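Local coordinates for protein cryptic loci regulator 2 (Schizosaccharomyces pombe 972h-, PDB 5IKJ) that promotes transcriptional silencing of heterochromatin upstream of histone deacetylases and is required for nucleosome positioning and for gene silencing by the SHREC complex, at residues 394-398 / 490-495; 310-316 / 501-507; 243-247 / 383-389; 430-436 / 472-478. All blocks are in the same frame, centred on the assembly; numbering follows the deposited sequence.

Contact 1 (394-398 / 490-495); sequences LCVIS and DVLGRW
Strands 394-397 and 491-494 form an antiparallel pair interrupted by a beta bulge. They belong to a large mixed sheet, consistent with the BAH domain of Clr2. The strand axes approach to 4.6 Å at 143°. Cys395 and Arg494 are a non-hydrogen-bonded pair, with CA atoms 4.4 Å apart. Val396 and Gly493 are a hydrogen-bonded pair. Ile397 then faces Val491, so Leu492 is the extra residue; its phi/psi of -97/-29 is helical. Gly493 sits at 161/-171, where a CB would crowd the preceding carbonyl. Val396 is central. Its N donates to Gly493 O (2.8 Å), and its O accepts from Leu492 N (2.8 Å). Its side chain, chi1 t, places CG1 4.0 Å from Leu492 CD1 and CG2 4.2 Å from Trp495 CB. Beyond the bulge, Ser398 N donates to Asp490 O (2.9 Å). Asp490 OD1 also bonds the backbone of the Clr1 chain. At the other end Trp495, chi1 t and chi2 93°, packs beside Leu394 (m, t). Helix 461-469 touches both side chains. Trp495 N donates to Leu394 O (3.1 Å), and Leu394 CD1 meets the indole obliquely, 3.4 Å from Trp495 CE3.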
# COMPACT_ATOMS: atom_id res chain seq x y z
N LEU A 394 -3.62 -13.92 1.90
CA LEU A 394 -3.95 -15.32 2.07
C LEU A 394 -3.30 -16.12 0.95
O LEU A 394 -3.48 -15.79 -0.23
CB LEU A 394 -5.47 -15.54 2.07
CG LEU A 394 -6.27 -14.60 2.97
CD1 LEU A 394 -7.76 -14.78 2.76
CD2 LEU A 394 -5.90 -14.82 4.44
N CYS A 395 -2.55 -17.16 1.31
CA CYS A 395 -1.82 -17.95 0.33
C CYS A 395 -1.97 -19.44 0.64
O CYS A 395 -2.16 -19.83 1.79
CB CYS A 395 -0.33 -17.57 0.30
SG CYS A 395 0.60 -18.12 1.76
N VAL A 396 -1.86 -20.25 -0.41
CA VAL A 396 -1.88 -21.70 -0.29
C VAL A 396 -0.45 -22.18 -0.07
O VAL A 396 0.50 -21.66 -0.66
CB VAL A 396 -2.49 -22.34 -1.56
CG1 VAL A 396 -2.48 -23.86 -1.46
CG2 VAL A 396 -3.91 -21.83 -1.78
N ILE A 397 -0.30 -23.19 0.79
CA ILE A 397 1.01 -23.77 1.09
C ILE A 397 0.92 -25.28 0.99
O ILE A 397 -0.16 -25.87 1.13
CB ILE A 397 1.54 -23.35 2.48
CG1 ILE A 397 0.64 -23.92 3.59
CG2 ILE A 397 1.63 -21.83 2.58
CD1 ILE A 397 1.15 -23.66 4.99
N SER A 398 2.07 -25.91 0.76
CA SER A 398 2.15 -27.36 0.77
C SER A 398 1.77 -27.89 2.14
O SER A 398 2.26 -27.41 3.17
CB SER A 398 3.56 -27.82 0.40
OG SER A 398 3.94 -27.33 -0.87
N ASP A 490 7.65 -23.53 -0.07
CA ASP A 490 6.42 -24.24 0.25
C ASP A 490 5.16 -23.41 0.03
O ASP A 490 4.06 -23.87 0.34
CB ASP A 490 6.46 -24.74 1.70
CG ASP A 490 7.42 -25.90 1.89
OD1 ASP A 490 7.58 -26.71 0.95
OD2 ASP A 490 8.02 -26.01 2.98
N VAL A 491 5.30 -22.19 -0.48
CA VAL A 491 4.16 -21.38 -0.89
C VAL A 491 3.81 -21.75 -2.32
O VAL A 491 4.67 -21.70 -3.21
CB VAL A 491 4.46 -19.88 -0.76
CG1 VAL A 491 3.26 -19.05 -1.20
CG2 VAL A 491 4.85 -19.54 0.67
N LEU A 492 2.55 -22.12 -2.55
CA LEU A 492 2.12 -22.60 -3.86
C LEU A 492 1.45 -21.52 -4.70
O LEU A 492 1.51 -21.59 -5.93
CB LEU A 492 1.15 -23.78 -3.68
CG LEU A 492 1.68 -24.94 -2.85
CD1 LEU A 492 0.62 -26.02 -2.67
CD2 LEU A 492 2.93 -25.54 -3.48
N GLY A 493 0.83 -20.54 -4.07
CA GLY A 493 0.20 -19.46 -4.81
C GLY A 493 -0.81 -18.74 -3.94
O GLY A 493 -0.90 -18.96 -2.74
N ARG A 494 -1.56 -17.85 -4.59
CA ARG A 494 -2.60 -17.11 -3.90
C ARG A 494 -3.78 -18.02 -3.55
O ARG A 494 -4.08 -18.98 -4.26
CB ARG A 494 -3.11 -15.96 -4.76
CG ARG A 494 -2.13 -14.81 -4.96
CD ARG A 494 -2.76 -13.72 -5.82
NE ARG A 494 -4.07 -13.33 -5.32
CZ ARG A 494 -4.86 -12.43 -5.91
NH1 ARG A 494 -4.48 -11.82 -7.02
NH2 ARG A 494 -6.04 -12.15 -5.37
N TRP A 495 -4.44 -17.69 -2.45
CA TRP A 495 -5.78 -18.19 -2.17
C TRP A 495 -6.79 -17.21 -2.74
O TRP A 495 -6.67 -15.99 -2.53
CB TRP A 495 -5.98 -18.36 -0.66
CG TRP A 495 -7.38 -18.75 -0.26
CD1 TRP A 495 -7.86 -20.01 -0.07
CD2 TRP A 495 -8.47 -17.86 0.01
NE1 TRP A 495 -9.18 -19.96 0.30
CE2 TRP A 495 -9.58 -18.66 0.35
CE3 TRP A 495 -8.62 -16.47 -0.02
CZ2 TRP A 495 -10.82 -18.11 0.68
CZ3 TRP A 495 -9.86 -15.93 0.30
CH2 TRP A 495 -10.94 -16.75 0.65

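Contact 2 (310-316 / 501-507); sequences EPWSRHP and VKGDLNY
Segment 310-316 starts on a strand and then folds into a turn, closed by Arg314 N to Pro311 O at 2.9 Å. Segment 501-507 is irregular and mostly extended. Gly503, at phi/psi 100/-162, has no room for a CB beside Arg314 NH2. The nearest CA atoms are Ser313 and Tyr507 (4.7 Å) and Arg314 and Leu505 (4.8 Å). One weak backbone hydrogen bond runs from Tyr507 N to Ser313 O (3.3 Å). Arg314, chi1 t and chi2 p, turns its end back to the loop. Its NE makes a weak hydrogen bond to Lys502 O (3.3 Å). Tyr507, chi1 m, offers a ring face to Pro316, whose CD lies 3.9 Å from the ring centroid in a CH-pi contact. Pro311 CG packs on Val501 CG2 (3.8 Å). His315 NE2 donates to Glu310 OE1 at a very short 2.4 Å. This surface contact joins an outermost strand of a five-stranded antiparallel sheet, and the turn after it, to a loop between strands 491-494 and 513-514 of the larger mixed sheet. The five-stranded sheet is consistent with the chromobarrel domain.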
# COMPACT_ATOMS: atom_id res chain seq x y z
N GLU A 310 -9.03 -14.74 -15.89
CA GLU A 310 -8.82 -15.93 -15.09
C GLU A 310 -7.37 -16.00 -14.64
O GLU A 310 -6.48 -15.55 -15.36
CB GLU A 310 -9.18 -17.19 -15.89
CG GLU A 310 -10.59 -17.17 -16.44
CD GLU A 310 -11.21 -18.55 -16.53
OE1 GLU A 310 -10.58 -19.45 -17.12
OE2 GLU A 310 -12.33 -18.74 -16.01
N PRO A 311 -7.11 -16.55 -13.45
CA PRO A 311 -5.72 -16.64 -12.98
C PRO A 311 -4.88 -17.49 -13.92
O PRO A 311 -5.38 -18.42 -14.56
CB PRO A 311 -5.85 -17.28 -11.60
CG PRO A 311 -7.26 -17.04 -11.18
CD PRO A 311 -8.05 -17.08 -12.45
N TRP A 312 -3.59 -17.17 -13.98
CA TRP A 312 -2.69 -17.86 -14.90
C TRP A 312 -2.73 -19.37 -14.71
O TRP A 312 -2.57 -20.12 -15.69
CB TRP A 312 -1.26 -17.35 -14.70
CG TRP A 312 -0.29 -17.98 -15.65
CD1 TRP A 312 0.67 -18.90 -15.36
CD2 TRP A 312 -0.20 -17.73 -17.06
NE1 TRP A 312 1.37 -19.24 -16.50
CE2 TRP A 312 0.85 -18.54 -17.56
CE3 TRP A 312 -0.89 -16.91 -17.95
CZ2 TRP A 312 1.21 -18.54 -18.90
CZ3 TRP A 312 -0.53 -16.92 -19.28
CH2 TRP A 312 0.51 -17.73 -19.74
N SER A 313 -2.93 -19.83 -13.48
CA SER A 313 -2.90 -21.26 -13.19
C SER A 313 -4.17 -21.99 -13.62
O SER A 313 -4.28 -23.20 -13.39
CB SER A 313 -2.67 -21.49 -11.70
OG SER A 313 -3.58 -20.74 -10.92
N ARG A 314 -5.13 -21.29 -14.24
CA ARG A 314 -6.37 -21.95 -14.64
C ARG A 314 -6.21 -22.72 -15.95
O ARG A 314 -6.74 -23.82 -16.08
CB ARG A 314 -7.49 -20.91 -14.76
CG ARG A 314 -8.85 -21.49 -15.15
CD ARG A 314 -9.24 -22.67 -14.27
NE ARG A 314 -10.59 -23.15 -14.54
CZ ARG A 314 -10.94 -23.85 -15.62
NH1 ARG A 314 -10.04 -24.15 -16.54
NH2 ARG A 314 -12.19 -24.25 -15.77
N HIS A 315 -5.49 -22.15 -16.91
CA HIS A 315 -5.30 -22.79 -18.21
C HIS A 315 -3.82 -23.00 -18.50
O HIS A 315 -2.98 -22.26 -17.98
CB HIS A 315 -5.93 -21.96 -19.33
CG HIS A 315 -7.37 -21.61 -19.11
ND1 HIS A 315 -8.36 -22.57 -19.02
CD2 HIS A 315 -7.99 -20.42 -18.96
CE1 HIS A 315 -9.52 -21.98 -18.82
NE2 HIS A 315 -9.33 -20.67 -18.78
N PRO A 316 -3.47 -23.98 -19.32
CA PRO A 316 -2.06 -24.19 -19.66
C PRO A 316 -1.59 -23.26 -20.77
O PRO A 316 -2.37 -22.81 -21.61
CB PRO A 316 -2.04 -25.65 -20.13
CG PRO A 316 -3.39 -25.86 -20.73
CD PRO A 316 -4.35 -24.96 -19.98
N VAL A 501 -13.13 -18.27 -8.94
CA VAL A 501 -12.72 -19.15 -10.03
C VAL A 501 -13.66 -20.34 -10.08
O VAL A 501 -13.63 -21.20 -9.20
CB VAL A 501 -11.27 -19.63 -9.87
CG1 VAL A 501 -10.78 -20.26 -11.17
CG2 VAL A 501 -10.36 -18.50 -9.44
N LYS A 502 -14.50 -20.40 -11.12
CA LYS A 502 -15.18 -21.63 -11.47
C LYS A 502 -14.14 -22.63 -11.96
O LYS A 502 -13.38 -22.33 -12.89
CB LYS A 502 -16.24 -21.37 -12.54
CG LYS A 502 -15.67 -20.79 -13.83
CD LYS A 502 -16.74 -20.50 -14.86
CE LYS A 502 -16.11 -19.99 -16.14
NZ LYS A 502 -17.11 -19.73 -17.21
N GLY A 503 -14.09 -23.80 -11.35
CA GLY A 503 -13.07 -24.79 -11.66
C GLY A 503 -11.94 -24.78 -10.66
O GLY A 503 -12.04 -24.26 -9.55
N ASP A 504 -10.82 -25.38 -11.07
CA ASP A 504 -9.67 -25.56 -10.20
C ASP A 504 -8.41 -25.05 -10.89
O ASP A 504 -8.38 -24.83 -12.10
CB ASP A 504 -9.49 -27.03 -9.81
CG ASP A 504 -10.78 -27.67 -9.34
OD1 ASP A 504 -11.21 -27.39 -8.20
OD2 ASP A 504 -11.38 -28.45 -10.11
N LEU A 505 -7.36 -24.87 -10.08
CA LEU A 505 -6.07 -24.39 -10.54
C LEU A 505 -5.06 -25.52 -10.35
O LEU A 505 -4.56 -25.73 -9.24
CB LEU A 505 -5.65 -23.13 -9.78
CG LEU A 505 -6.74 -22.08 -9.58
CD1 LEU A 505 -6.30 -21.04 -8.57
CD2 LEU A 505 -7.09 -21.41 -10.91
N ASN A 506 -4.76 -26.23 -11.43
CA ASN A 506 -3.82 -27.35 -11.39
C ASN A 506 -2.53 -27.07 -12.15
O ASN A 506 -1.63 -27.92 -12.15
CB ASN A 506 -4.48 -28.61 -11.97
CG ASN A 506 -5.59 -29.15 -11.09
OD1 ASN A 506 -6.59 -28.48 -10.85
ND2 ASN A 506 -5.41 -30.37 -10.60
N TYR A 507 -2.41 -25.91 -12.79
CA TYR A 507 -1.27 -25.61 -13.65
C TYR A 507 -0.23 -24.84 -12.85
O TYR A 507 -0.08 -23.62 -12.97
CB TYR A 507 -1.73 -24.86 -14.89
CG TYR A 507 -2.67 -25.68 -15.74
CD1 TYR A 507 -2.18 -26.67 -16.58
CD2 TYR A 507 -4.04 -25.47 -15.70
CE1 TYR A 507 -3.03 -27.44 -17.35
CE2 TYR A 507 -4.90 -26.23 -16.47
CZ TYR A 507 -4.39 -27.22 -17.29
OH TYR A 507 -5.24 -27.97 -18.07

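Contact 3 (243-247 / 383-389); sequences RLGEV and FRGAEKL
Lys388 stretches over the turn at Arg243 to Glu246, with chi1 at -151° and the remaining chi angles t. Its NZ donates to Leu244 O (3.1 Å) and also forms a salt bridge with Glu230. The turn is type II, with Glu246 N bonded to Arg243 O (3.1 Å). Gly245 has phi 95°, and a CB there would strike Phe383 CZ. Residues 384-387 form a type II' turn with Gly385 at phi 56°. Glu246 and Arg243 tie the first turn to the backbone of Lys388 in the following strand. Glu246 OE1 accepts from Lys388 N (2.8 Å), while Glu246 OE2 accepts from Arg243 N (2.9 Å). Arg243 NH1 donates to Lys388 O (2.8 Å) and also forms a salt bridge with Asp393. Val247 N donates to Ala386 O (3.0 Å), and Val247 CB lies 4.0 Å from Ala386 CB. The contact thus docks the loop between helix 214-237 and strand 247-252 onto the hairpin of strands 377-384 and 387-390. Arg518 of helix 518-522 bonds Gly245 O and Gly385 O, bridging both turns.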
# COMPACT_ATOMS: atom_id res chain seq x y z
N ARG A 243 -4.24 -8.14 -9.43
CA ARG A 243 -3.25 -7.25 -8.83
C ARG A 243 -2.28 -6.73 -9.87
O ARG A 243 -1.97 -7.39 -10.86
CB ARG A 243 -2.50 -7.97 -7.70
CG ARG A 243 -3.43 -8.34 -6.55
CD ARG A 243 -2.78 -9.24 -5.52
NE ARG A 243 -3.64 -9.39 -4.35
CZ ARG A 243 -3.46 -10.29 -3.38
NH1 ARG A 243 -2.45 -11.15 -3.44
NH2 ARG A 243 -4.30 -10.34 -2.36
N LEU A 244 -1.81 -5.51 -9.63
CA LEU A 244 -0.94 -4.82 -10.57
C LEU A 244 0.34 -5.61 -10.81
O LEU A 244 1.06 -5.95 -9.86
CB LEU A 244 -0.61 -3.42 -10.03
CG LEU A 244 -1.82 -2.50 -9.87
CD1 LEU A 244 -1.44 -1.23 -9.11
CD2 LEU A 244 -2.40 -2.14 -11.23
N GLY A 245 0.62 -5.92 -12.07
CA GLY A 245 1.79 -6.66 -12.44
C GLY A 245 1.59 -8.15 -12.60
O GLY A 245 2.53 -8.85 -12.99
N GLU A 246 0.39 -8.67 -12.31
CA GLU A 246 0.15 -10.09 -12.42
C GLU A 246 -0.06 -10.50 -13.87
O GLU A 246 -0.56 -9.73 -14.70
CB GLU A 246 -1.08 -10.50 -11.61
CG GLU A 246 -0.93 -10.33 -10.11
CD GLU A 246 -2.01 -11.06 -9.33
OE1 GLU A 246 -1.66 -11.82 -8.40
OE2 GLU A 246 -3.20 -10.89 -9.66
N VAL A 247 0.34 -11.73 -14.18
CA VAL A 247 0.11 -12.34 -15.49
C VAL A 247 -1.16 -13.17 -15.41
O VAL A 247 -1.29 -14.04 -14.53
CB VAL A 247 1.32 -13.20 -15.91
CG1 VAL A 247 0.99 -14.03 -17.15
CG2 VAL A 247 2.53 -12.31 -16.16
N PHE A 383 6.46 -11.10 -5.79
CA PHE A 383 5.87 -11.72 -6.97
C PHE A 383 6.28 -13.18 -7.00
O PHE A 383 7.48 -13.50 -7.00
CB PHE A 383 6.33 -11.02 -8.24
CG PHE A 383 5.54 -9.78 -8.58
CD1 PHE A 383 4.33 -9.88 -9.23
CD2 PHE A 383 6.03 -8.53 -8.26
CE1 PHE A 383 3.60 -8.74 -9.55
CE2 PHE A 383 5.31 -7.39 -8.57
CZ PHE A 383 4.10 -7.50 -9.22
N ARG A 384 5.30 -14.08 -7.03
CA ARG A 384 5.56 -15.51 -7.22
C ARG A 384 5.04 -15.87 -8.61
O ARG A 384 3.84 -16.11 -8.79
CB ARG A 384 4.89 -16.35 -6.15
CG ARG A 384 5.22 -17.83 -6.29
CD ARG A 384 4.36 -18.72 -5.41
NE ARG A 384 4.76 -20.12 -5.57
CZ ARG A 384 4.42 -20.88 -6.61
NH1 ARG A 384 3.69 -20.39 -7.60
NH2 ARG A 384 4.84 -22.14 -6.67
N GLY A 385 5.95 -15.91 -9.58
CA GLY A 385 5.57 -16.19 -10.95
C GLY A 385 4.50 -15.25 -11.46
O GLY A 385 4.75 -14.05 -11.64
N ALA A 386 3.29 -15.77 -11.68
CA ALA A 386 2.21 -14.98 -12.24
C ALA A 386 1.50 -14.11 -11.21
O ALA A 386 0.84 -13.13 -11.60
CB ALA A 386 1.18 -15.90 -12.90
N GLU A 387 1.62 -14.42 -9.93
CA GLU A 387 0.79 -13.82 -8.89
C GLU A 387 1.60 -12.90 -7.99
O GLU A 387 2.82 -13.06 -7.83
CB GLU A 387 0.12 -14.91 -8.05
CG GLU A 387 -0.86 -15.76 -8.85
CD GLU A 387 -1.28 -17.02 -8.12
OE1 GLU A 387 -0.47 -17.55 -7.33
OE2 GLU A 387 -2.43 -17.47 -8.32
N LYS A 388 0.91 -11.93 -7.40
CA LYS A 388 1.47 -11.02 -6.42
C LYS A 388 1.03 -11.43 -5.03
O LYS A 388 -0.14 -11.77 -4.82
CB LYS A 388 1.02 -9.58 -6.71
CG LYS A 388 1.99 -8.49 -6.29
CD LYS A 388 1.49 -7.13 -6.74
CE LYS A 388 2.51 -6.03 -6.50
NZ LYS A 388 2.16 -4.79 -7.24
N LEU A 389 1.96 -11.40 -4.08
CA LEU A 389 1.67 -11.80 -2.70
C LEU A 389 2.12 -10.71 -1.74
O LEU A 389 3.10 -10.01 -1.98
CB LEU A 389 2.35 -13.12 -2.34
CG LEU A 389 1.67 -14.37 -2.89
CD1 LEU A 389 2.57 -15.59 -2.72
CD2 LEU A 389 0.33 -14.61 -2.21

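Contact 4 (430-436 / 472-478); sequences SLWTQID and TYFRCLH
An antiparallel strand pair forms here in the large mixed sheet, between strands 425-436 and 472-476. The axes approach to 4.4 Å at 156°, and the register is regular. Trp432, Gln434 and Asp436 face Cys476, Phe474 and Thr472 as non-hydrogen-bonded pairs. Thr433 and Ile435 pair with Arg475 and Tyr473 through hydrogen bonds in both directions: Thr433 N to Arg475 O is 2.9 Å, Arg475 N to Thr433 O 3.0 Å, and both Ile435 N to Tyr473 O and Tyr473 N to Ile435 O are 2.7 Å. Leu477 N donates to Leu431 O (3.1 Å). His478, chi1 p, then replaces a backbone partner: its NE2 accepts from Leu431 N (3.1 Å). On the Trp432 face, Cys476 CB stands 4.0 Å over the centroid of the indole six-membered ring, with SG 4.6 Å from that of the five-membered ring. Trp432 NE1 bonds Ser430 OG (3.0 Å). Phe474 CE1 packs 3.4 Å from Gln434 CB, beside helix 461-469, which lies in the connection between the strands. This regular antiparallel pairing is consistent with the Clr2 BAH domain.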
# COMPACT_ATOMS: atom_id res chain seq x y z
N SER A 430 -0.66 -17.45 10.36
CA SER A 430 -1.54 -18.45 10.95
C SER A 430 -2.16 -19.32 9.87
O SER A 430 -2.38 -18.89 8.74
CB SER A 430 -2.64 -17.77 11.77
OG SER A 430 -3.23 -16.71 11.04
N LEU A 431 -2.44 -20.57 10.24
CA LEU A 431 -2.97 -21.57 9.32
C LEU A 431 -4.45 -21.78 9.59
O LEU A 431 -4.87 -21.87 10.74
CB LEU A 431 -2.21 -22.89 9.47
CG LEU A 431 -0.68 -22.78 9.40
CD1 LEU A 431 -0.03 -24.12 9.69
CD2 LEU A 431 -0.23 -22.25 8.04
N TRP A 432 -5.23 -21.87 8.51
CA TRP A 432 -6.68 -21.96 8.61
C TRP A 432 -7.20 -23.08 7.73
O TRP A 432 -6.52 -23.56 6.81
CB TRP A 432 -7.35 -20.65 8.18
CG TRP A 432 -6.98 -19.46 9.01
CD1 TRP A 432 -5.75 -18.87 9.10
CD2 TRP A 432 -7.85 -18.71 9.86
NE1 TRP A 432 -5.80 -17.80 9.95
CE2 TRP A 432 -7.08 -17.68 10.44
CE3 TRP A 432 -9.20 -18.80 10.19
CZ2 TRP A 432 -7.61 -16.75 11.33
CZ3 TRP A 432 -9.73 -17.88 11.08
CH2 TRP A 432 -8.94 -16.87 11.63
N THR A 433 -8.44 -23.49 8.01
CA THR A 433 -9.21 -24.36 7.14
C THR A 433 -10.52 -23.66 6.80
O THR A 433 -11.02 -22.84 7.58
CB THR A 433 -9.49 -25.72 7.79
OG1 THR A 433 -10.02 -26.62 6.81
CG2 THR A 433 -10.48 -25.59 8.94
N GLN A 434 -11.07 -23.99 5.63
CA GLN A 434 -12.33 -23.42 5.19
C GLN A 434 -13.35 -24.53 5.00
O GLN A 434 -13.01 -25.63 4.53
CB GLN A 434 -12.16 -22.63 3.88
CG GLN A 434 -11.80 -23.48 2.67
CD GLN A 434 -11.44 -22.65 1.46
OE1 GLN A 434 -10.46 -22.93 0.77
NE2 GLN A 434 -12.23 -21.62 1.19
N ILE A 435 -14.60 -24.25 5.36
CA ILE A 435 -15.68 -25.23 5.29
C ILE A 435 -16.82 -24.61 4.49
O ILE A 435 -17.35 -23.56 4.87
CB ILE A 435 -16.18 -25.64 6.69
CG1 ILE A 435 -15.02 -26.17 7.53
CG2 ILE A 435 -17.28 -26.69 6.57
CD1 ILE A 435 -14.36 -25.12 8.41
N ASP A 436 -17.19 -25.26 3.39
CA ASP A 436 -18.34 -24.85 2.59
C ASP A 436 -19.55 -25.62 3.08
O ASP A 436 -19.63 -26.84 2.91
CB ASP A 436 -18.09 -25.09 1.10
CG ASP A 436 -19.06 -24.35 0.22
OD1 ASP A 436 -20.08 -23.85 0.74
OD2 ASP A 436 -18.82 -24.26 -1.00
N THR A 472 -19.44 -20.20 3.33
CA THR A 472 -18.10 -20.67 3.65
C THR A 472 -17.71 -20.18 5.04
O THR A 472 -17.92 -19.01 5.37
CB THR A 472 -17.10 -20.18 2.60
OG1 THR A 472 -17.45 -20.72 1.32
CG2 THR A 472 -15.68 -20.61 2.95
N TYR A 473 -17.15 -21.09 5.83
CA TYR A 473 -16.80 -20.84 7.22
C TYR A 473 -15.31 -21.11 7.42
O TYR A 473 -14.77 -22.05 6.84
CB TYR A 473 -17.65 -21.72 8.14
CG TYR A 473 -17.37 -21.61 9.62
CD1 TYR A 473 -17.69 -20.46 10.33
CD2 TYR A 473 -16.83 -22.68 10.32
CE1 TYR A 473 -17.45 -20.36 11.69
CE2 TYR A 473 -16.59 -22.60 11.68
CZ TYR A 473 -16.90 -21.44 12.36
OH TYR A 473 -16.66 -21.35 13.71
N PHE A 474 -14.66 -20.29 8.23
CA PHE A 474 -13.21 -20.34 8.40
C PHE A 474 -12.85 -20.56 9.86
O PHE A 474 -13.45 -19.95 10.76
CB PHE A 474 -12.55 -19.06 7.88
CG PHE A 474 -12.81 -18.79 6.42
CD1 PHE A 474 -12.09 -19.46 5.44
CD2 PHE A 474 -13.77 -17.87 6.03
CE1 PHE A 474 -12.32 -19.21 4.10
CE2 PHE A 474 -14.01 -17.63 4.70
CZ PHE A 474 -13.28 -18.29 3.73
N ARG A 475 -11.87 -21.44 10.10
CA ARG A 475 -11.41 -21.75 11.44
C ARG A 475 -9.89 -21.83 11.45
O ARG A 475 -9.28 -22.36 10.53
CB ARG A 475 -11.97 -23.09 11.95
CG ARG A 475 -13.25 -22.97 12.75
CD ARG A 475 -13.55 -24.25 13.51
NE ARG A 475 -13.34 -25.45 12.70
CZ ARG A 475 -12.23 -26.20 12.72
NH1 ARG A 475 -11.21 -25.89 13.50
NH2 ARG A 475 -12.15 -27.27 11.94
N CYS A 476 -9.29 -21.29 12.51
CA CYS A 476 -7.85 -21.43 12.73
C CYS A 476 -7.55 -22.80 13.31
O CYS A 476 -8.25 -23.28 14.21
CB CYS A 476 -7.34 -20.33 13.66
SG CYS A 476 -5.54 -20.21 13.77
N LEU A 477 -6.50 -23.44 12.80
CA LEU A 477 -6.17 -24.81 13.16
C LEU A 477 -5.23 -24.92 14.36
O LEU A 477 -4.86 -26.05 14.73
CB LEU A 477 -5.52 -25.53 11.97
CG LEU A 477 -6.39 -25.92 10.77
CD1 LEU A 477 -5.55 -26.74 9.80
CD2 LEU A 477 -7.63 -26.70 11.18
N HIS A 478 -4.84 -23.82 14.98
CA HIS A 478 -3.81 -23.87 16.01
C HIS A 478 -4.07 -22.79 17.05
O HIS A 478 -5.00 -21.99 16.94
CB HIS A 478 -2.42 -23.72 15.40
CG HIS A 478 -2.22 -22.41 14.69
ND1 HIS A 478 -1.91 -21.25 15.35
CD2 HIS A 478 -2.30 -22.09 13.38
CE1 HIS A 478 -1.80 -20.26 14.48
NE2 HIS A 478 -2.03 -20.75 13.27

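How the contacts relate
Contacts 1, 3 and 4 reach the same mixed sheet. Contact 4 lies within the chain loop closed by contact 1, and they meet where Trp495 NE1 approaches Gln434 OE1 (3.3 Å). Contacts 1 and 3 are joined by Arg494: its NH1 makes a salt bridge with Glu246 OE2 (3.1 Å), and its N lies 3.0 Å from Glu387 OE1. Contacts 2 and 3 cross along the chain and touch at Trp312 CB and Ala386 CB (3.4 Å); together they join the five-stranded sheet to the larger one. Contacts 3 and 4 are 25 Å apart between centres. None supplies a zinc ligand; these are His189, Cys204, Cys206 and Cys209. The Clr1 chain touches contacts 1, 3 and 4.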